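The same site in two structures of digeranylgeranylglycerophospholipid reductase from Sulfolobus acidocaldarius, which reduces the double bonds of the geranylgeranyl chains of archaeal membrane lipid precursors, using one FAD per subunit, to give saturated phytanyl lipids: PDB 4OPD (chain A, 1.81 Å), residues 69-74 and 220-225, and PDB 3ATQ (chain B, 1.85 Å), residues 69-74 and 220-225. One frame, after least-squares fit of the local backbone (RMSD 0.14 Å); residues are numbered along the deposited sequences.

Structure 1 (4OPD); sequences ELENKI and FPKGKN. With GRG (geranylgeranyl diphosphate), chain C.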
loop_
_atom_site.group_PDB
_atom_site.type_symbol
_atom_site.label_atom_id
_atom_site.label_comp_id
_atom_site.label_asym_id
_atom_site.label_seq_id
_atom_site.Cartn_x
_atom_site.Cartn_y
_atom_site.Cartn_z
ATOM N N GLU A 69 -15.484 12.516 8.829
ATOM C CA GLU A 69 -14.596 11.640 8.035
ATOM C C GLU A 69 -13.399 12.391 7.485
ATOM O O GLU A 69 -12.336 11.817 7.280
ATOM C CB GLU A 69 -15.348 11.009 6.861
ATOM C CG GLU A 69 -16.526 10.157 7.266
ATOM C CD GLU A 69 -17.478 9.892 6.122
ATOM O OE1 GLU A 69 -17.131 10.212 4.961
ATOM O OE2 GLU A 69 -18.585 9.374 6.401
ATOM N N LEU A 70 -13.600 13.674 7.206
ATOM C CA LEU A 70 -12.539 14.517 6.691
ATOM C C LEU A 70 -12.021 15.396 7.807
ATOM O O LEU A 70 -12.665 16.374 8.195
ATOM C CB LEU A 70 -13.027 15.364 5.517
ATOM C CG LEU A 70 -11.959 16.257 4.875
ATOM C CD1 LEU A 70 -10.660 15.494 4.661
ATOM C CD2 LEU A 70 -12.459 16.820 3.560
ATOM N N GLU A 71 -10.863 15.031 8.340
ATOM C CA GLU A 71 -10.304 15.762 9.462
ATOM C C GLU A 71 -9.579 17.023 9.007
ATOM O O GLU A 71 -9.634 18.057 9.672
ATOM C CB GLU A 71 -9.368 14.857 10.260
ATOM C CG GLU A 71 -10.082 13.708 10.957
ATOM C CD GLU A 71 -9.250 13.094 12.063
ATOM O OE1 GLU A 71 -8.710 11.987 11.861
ATOM O OE2 GLU A 71 -9.136 13.715 13.138
ATOM N N ASN A 72 -8.917 16.952 7.859
ATOM C CA ASN A 72 -8.104 18.075 7.393
ATOM C C ASN A 72 -7.831 17.971 5.896
ATOM O O ASN A 72 -7.422 16.916 5.402
ATOM C CB ASN A 72 -6.788 18.129 8.182
ATOM C CG ASN A 72 -5.986 19.409 7.929
ATOM O OD1 ASN A 72 -6.541 20.513 7.836
ATOM N ND2 ASN A 72 -4.672 19.262 7.836
ATOM N N LYS A 73 -8.085 19.058 5.176
ATOM C CA LYS A 73 -7.794 19.124 3.749
ATOM C C LYS A 73 -6.303 19.319 3.520
ATOM O O LYS A 73 -5.686 20.178 4.147
ATOM C CB LYS A 73 -8.578 20.259 3.091
ATOM C CG LYS A 73 -8.267 20.453 1.617
ATOM C CD LYS A 73 -8.629 19.201 0.827
ATOM C CE LYS A 73 -8.330 19.364 -0.651
ATOM N NZ LYS A 73 -8.572 18.089 -1.378
ATOM N N ILE A 74 -5.729 18.527 2.617
ATOM C CA ILE A 74 -4.296 18.607 2.320
ATOM C C ILE A 74 -4.010 19.256 0.963
ATOM O O ILE A 74 -4.627 18.910 -0.044
ATOM C CB ILE A 74 -3.642 17.207 2.341
ATOM C CG1 ILE A 74 -3.760 16.592 3.733
ATOM C CG2 ILE A 74 -2.171 17.298 1.930
ATOM C CD1 ILE A 74 -3.226 17.494 4.840
ATOM N N PHE A 220 1.823 14.553 10.025
ATOM C CA PHE A 220 0.644 14.732 9.175
ATOM C C PHE A 220 -0.451 15.462 9.966
ATOM O O PHE A 220 -1.146 14.832 10.766
ATOM C CB PHE A 220 0.085 13.374 8.697
ATOM C CG PHE A 220 0.925 12.667 7.669
ATOM C CD1 PHE A 220 2.122 13.201 7.209
ATOM C CD2 PHE A 220 0.494 11.451 7.146
ATOM C CE1 PHE A 220 2.877 12.522 6.254
ATOM C CE2 PHE A 220 1.241 10.782 6.195
ATOM C CZ PHE A 220 2.426 11.317 5.745
ATOM N N PRO A 221 -0.609 16.784 9.763
ATOM C CA PRO A 221 -1.626 17.504 10.544
ATOM C C PRO A 221 -3.051 16.997 10.286
ATOM O O PRO A 221 -3.420 16.753 9.136
ATOM C CB PRO A 221 -1.465 18.961 10.077
ATOM C CG PRO A 221 -0.020 19.053 9.622
ATOM C CD PRO A 221 0.236 17.700 8.971
ATOM N N LYS A 222 -3.825 16.827 11.353
ATOM C CA LYS A 222 -5.237 16.468 11.239
ATOM C C LYS A 222 -6.125 17.647 11.628
ATOM O O LYS A 222 -7.337 17.506 11.786
ATOM C CB LYS A 222 -5.559 15.257 12.117
ATOM C CG LYS A 222 -5.083 13.912 11.553
ATOM C CD LYS A 222 -5.470 12.782 12.504
ATOM C CE LYS A 222 -5.254 11.411 11.876
ATOM N NZ LYS A 222 -6.378 11.056 10.977
ATOM N N GLY A 223 -5.508 18.813 11.781
ATOM C CA GLY A 223 -6.215 20.011 12.205
ATOM C C GLY A 223 -5.175 21.048 12.564
ATOM O O GLY A 223 -3.985 20.799 12.376
ATOM N N LYS A 224 -5.618 22.193 13.087
ATOM C CA LYS A 224 -4.720 23.277 13.473
ATOM C C LYS A 224 -3.908 22.915 14.701
ATOM O O LYS A 224 -2.868 23.508 14.966
ATOM C CB LYS A 224 -5.507 24.560 13.756
ATOM C CG LYS A 224 -6.043 25.267 12.527
ATOM C CD LYS A 224 -4.936 26.004 11.799
ATOM C CE LYS A 224 -4.379 27.152 12.627
ATOM N NZ LYS A 224 -3.328 27.898 11.875
ATOM N N ASN A 225 -4.402 21.943 15.455
ATOM C CA ASN A 225 -3.828 21.606 16.748
ATOM C C ASN A 225 -3.855 20.109 17.024
ATOM O O ASN A 225 -3.938 19.689 18.181
ATOM C CB ASN A 225 -4.570 22.337 17.869
ATOM C CG ASN A 225 -4.345 23.835 17.836
ATOM O OD1 ASN A 225 -3.344 24.334 18.353
ATOM N ND2 ASN A 225 -5.272 24.560 17.221
HETATM C C20 GRG C . 3.063 7.461 6.209
HETATM C C19 GRG C . 3.530 4.966 5.578
HETATM C C18 GRG C . 3.025 6.339 5.195
HETATM C C17 GRG C . 2.536 6.566 3.959
HETATM C C16 GRG C . 2.037 7.941 3.573
HETATM C C14 GRG C . 2.748 10.148 1.542
HETATM C C13 GRG C . 1.471 9.341 1.617
HETATM C C15 GRG C . 1.513 7.922 2.146
HETATM C C12 GRG C . 0.288 9.863 1.238
HETATM C C11 GRG C . 0.114 11.275 0.720
HETATM C C9 GRG C . -1.226 11.332 0.022
HETATM C C8 GRG C . -1.633 12.759 -0.245
HETATM C C10 GRG C . -2.374 13.561 0.805
HETATM C C7 GRG C . -1.334 13.324 -1.426
HETATM C C6 GRG C . -1.740 14.757 -1.682
HETATM C C5 GRG C . -0.485 15.573 -1.896
HETATM C C3 GRG C . -0.050 15.458 -3.342
HETATM C C4 GRG C . 1.317 15.959 -3.747
HETATM C C2 GRG C . -0.878 14.916 -4.265
HETATM C C1 GRG C . -0.448 14.799 -5.711
HETATM O O1 GRG C . -1.505 14.252 -6.467
HETATM P PA GRG C . -1.838 14.924 -7.859
HETATM O O1A GRG C . -1.276 14.075 -8.978
HETATM O O3A GRG C . -1.165 16.361 -7.898
HETATM O O2A GRG C . -3.338 15.042 -8.008
HETATM P PB GRG C . -1.693 17.599 -8.738
HETATM O O1B GRG C . -0.680 18.723 -8.660
HETATM O O2B GRG C . -1.883 17.192 -10.184
HETATM O O3B GRG C . -3.017 18.054 -8.157
#
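Glu71 and Lys222 form a salt bridge where the start of strand 70-80 meets the end of strand 216-221; strand 202-206 separates these two in the sheet. Followed outward, Glu71 sends CB to 3.7 Å from Lys222 O, CD to 3.7 Å from Lys222 NZ, and OE1 to 2.7 Å from NZ, which lies above the carboxylate plane. The same oxygen is 3.4 Å from Lys222 CD; OE2 forms a salt bridge with Lys226. The lysine also pairs with Asp50, an FAD-binding residue, and Glu96; a long cationic chain suits this acidic cluster. Glu71 and Asn72 both face Glu96 in a classic beta bulge. Asn72, its CG anti to the backbone N (chi1 -170°), brings ND2 to 3.1 Å from Pro221 O; the same nitrogen also bonds His200 O, two acceptors suiting an NH2 group. Apolar Ile74 packs on Leu203, its CG2 3.9 Å from C10 of the geranylgeranyl chain; Phe220 CE2 lies 3.8 Å from C20. Phe220 also touches the reduced flavin, consistent with a place near the reaction site.

Structure 2 (3ATQ); sequences ELENKI and FPKGKN.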
loop_
_atom_site.group_PDB
_atom_site.type_symbol
_atom_site.label_atom_id
_atom_site.label_comp_id
_atom_site.label_asym_id
_atom_site.label_seq_id
_atom_site.Cartn_x
_atom_site.Cartn_y
_atom_site.Cartn_z
ATOM N N GLU B 69 -15.727 12.620 8.534
ATOM C CA GLU B 69 -14.794 11.691 7.871
ATOM C C GLU B 69 -13.545 12.429 7.428
ATOM O O GLU B 69 -12.502 11.811 7.210
ATOM C CB GLU B 69 -15.421 11.092 6.619
ATOM C CG GLU B 69 -16.628 10.220 6.813
ATOM C CD GLU B 69 -17.523 10.207 5.580
ATOM O OE1 GLU B 69 -17.046 10.523 4.464
ATOM O OE2 GLU B 69 -18.726 9.897 5.726
ATOM N N LEU B 70 -13.665 13.744 7.221
ATOM C CA LEU B 70 -12.530 14.517 6.719
ATOM C C LEU B 70 -11.954 15.374 7.823
ATOM O O LEU B 70 -12.529 16.396 8.196
ATOM C CB LEU B 70 -12.903 15.347 5.486
ATOM C CG LEU B 70 -11.868 16.335 4.918
ATOM C CD1 LEU B 70 -10.527 15.685 4.649
ATOM C CD2 LEU B 70 -12.407 16.963 3.648
ATOM N N GLU B 71 -10.825 14.945 8.379
ATOM C CA GLU B 71 -10.282 15.683 9.509
ATOM C C GLU B 71 -9.560 16.945 9.059
ATOM O O GLU B 71 -9.678 17.975 9.703
ATOM C CB GLU B 71 -9.408 14.803 10.393
ATOM C CG GLU B 71 -10.189 13.743 11.131
ATOM C CD GLU B 71 -9.307 12.839 11.938
ATOM O OE1 GLU B 71 -8.078 13.053 11.932
ATOM O OE2 GLU B 71 -9.829 11.899 12.578
ATOM N N ASN B 72 -8.862 16.885 7.929
ATOM C CA ASN B 72 -8.101 18.047 7.465
ATOM C C ASN B 72 -7.822 17.974 5.968
ATOM O O ASN B 72 -7.394 16.931 5.466
ATOM C CB ASN B 72 -6.794 18.115 8.245
ATOM C CG ASN B 72 -6.024 19.386 8.002
ATOM O OD1 ASN B 72 -6.571 20.493 8.035
ATOM N ND2 ASN B 72 -4.730 19.241 7.794
ATOM N N LYS B 73 -8.060 19.077 5.250
ATOM C CA LYS B 73 -7.758 19.079 3.816
ATOM C C LYS B 73 -6.260 19.309 3.606
ATOM O O LYS B 73 -5.658 20.152 4.278
ATOM C CB LYS B 73 -8.596 20.120 3.047
ATOM C CG LYS B 73 -8.271 20.220 1.532
ATOM C CD LYS B 73 -8.633 18.953 0.750
ATOM C CE LYS B 73 -8.043 18.962 -0.659
ATOM N NZ LYS B 73 -8.626 20.072 -1.485
ATOM N N ILE B 74 -5.670 18.543 2.689
ATOM C CA ILE B 74 -4.238 18.627 2.395
ATOM C C ILE B 74 -4.016 19.235 1.012
ATOM O O ILE B 74 -4.688 18.858 0.063
ATOM C CB ILE B 74 -3.567 17.208 2.458
ATOM C CG1 ILE B 74 -3.680 16.610 3.868
ATOM C CG2 ILE B 74 -2.097 17.243 2.020
ATOM C CD1 ILE B 74 -3.036 17.454 4.966
ATOM N N PHE B 220 1.881 14.567 9.987
ATOM C CA PHE B 220 0.681 14.763 9.155
ATOM C C PHE B 220 -0.390 15.479 9.989
ATOM O O PHE B 220 -1.045 14.843 10.806
ATOM C CB PHE B 220 0.080 13.434 8.671
ATOM C CG PHE B 220 0.941 12.658 7.672
ATOM C CD1 PHE B 220 2.094 13.205 7.109
ATOM C CD2 PHE B 220 0.548 11.363 7.289
ATOM C CE1 PHE B 220 2.877 12.458 6.156
ATOM C CE2 PHE B 220 1.307 10.613 6.354
ATOM C CZ PHE B 220 2.468 11.165 5.785
ATOM N N PRO B 221 -0.570 16.792 9.782
ATOM C CA PRO B 221 -1.593 17.521 10.558
ATOM C C PRO B 221 -3.018 17.046 10.275
ATOM O O PRO B 221 -3.392 16.828 9.114
ATOM C CB PRO B 221 -1.410 18.979 10.103
ATOM C CG PRO B 221 -0.014 19.045 9.575
ATOM C CD PRO B 221 0.198 17.696 8.912
ATOM N N LYS B 222 -3.792 16.858 11.341
ATOM C CA LYS B 222 -5.185 16.447 11.245
ATOM C C LYS B 222 -6.122 17.594 11.624
ATOM O O LYS B 222 -7.318 17.400 11.801
ATOM C CB LYS B 222 -5.431 15.238 12.152
ATOM C CG LYS B 222 -4.893 13.923 11.586
ATOM C CD LYS B 222 -5.090 12.805 12.592
ATOM C CE LYS B 222 -4.999 11.459 11.927
ATOM N NZ LYS B 222 -6.252 11.206 11.162
ATOM N N GLY B 223 -5.560 18.790 11.735
ATOM C CA GLY B 223 -6.295 19.980 12.165
ATOM C C GLY B 223 -5.294 21.056 12.502
ATOM O O GLY B 223 -4.098 20.900 12.242
ATOM N N LYS B 224 -5.772 22.163 13.075
ATOM C CA LYS B 224 -4.886 23.260 13.433
ATOM C C LYS B 224 -4.001 22.928 14.638
ATOM O O LYS B 224 -2.974 23.589 14.856
ATOM C CB LYS B 224 -5.688 24.555 13.700
ATOM C CG LYS B 224 -6.393 25.104 12.460
ATOM C CD LYS B 224 -6.936 26.535 12.653
ATOM C CE LYS B 224 -7.422 27.093 11.312
ATOM N NZ LYS B 224 -8.018 28.452 11.453
ATOM N N ASN B 225 -4.399 21.914 15.415
ATOM C CA ASN B 225 -3.781 21.634 16.718
ATOM C C ASN B 225 -3.639 20.136 17.014
ATOM O O ASN B 225 -3.524 19.730 18.180
ATOM C CB ASN B 225 -4.575 22.302 17.867
ATOM C CG ASN B 225 -4.700 23.825 17.717
ATOM O OD1 ASN B 225 -5.710 24.337 17.212
ATOM N ND2 ASN B 225 -3.688 24.555 18.179
#
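Between Glu71 and Lys222 runs a salt bridge. From its base outward, Glu71 places CB 3.6 Å from Lys222 O and CD 3.5 Å from Lys222 NZ, while OE1 approaches NZ to 2.7 Å, with the amino group above the carboxylate plane. The same oxygen is 3.1 Å from Lys222 CD; OE2 is farther off, 3.9 Å from Lys222 NZ. The lysine also pairs with Asp50, an FAD-binding residue, and Glu96, and a long cationic chain suits this acidic cluster. Glu71 and Asn72 both face Glu96 in a classic beta bulge. Asn72, its CG anti to the backbone N (chi1 -171°), brings ND2 to 3.1 Å from Pro221 O; the same amide nitrogen also bonds His200 O, two acceptors suiting an NH2 group. Apolar Ile74 packs on Leu203 of strand 202-206. The Phe220 ring touches both the reduced flavin cofactor and a bound tetradecane, an aromatic surface well matched to a greasy chain beside the flavin.

Structure 1 against structure 2
The two structures are the same protein, and the CA atoms that can be compared coincide within the error. In both, the lysine bonds the acid, 2.7 Å between Lys222(A) NZ and Glu71(A) OE1 and likewise 2.7 Å between Lys222(B) NZ and Glu71(B) OE1, and the amide of Asn72(A), as of Asn72(B), donates to the carbonyl oxygen of Pro221(A) or Pro221(B).

The chief difference is the bound group. Geranylgeranyl diphosphate is present in structure 1 alone, where its branched isoprenoid chain touches Ile74(A) and Phe220(A). In structure 2, tetradecane takes up this place, wholly or in part, so the comparison is between two occupants, not a filled and an empty site. The residues answer very little: the side chains of Ile74(A) and Phe220(A) keep their place in Ile74(B) and Phe220(B) with either occupant, as do Asn72(A) and Lys222(A) in their counterparts.

The other change is at the acid. The flat ends of Glu71(A) and Glu71(B) differ by about 74° about the last bond, while the torsions before it are alike. Glu71(B) has no oxygen at the place of Glu71(A) OE2; the whole carboxylate is turned while one oxygen stays bonded to the lysine, which keeps the charge pairing.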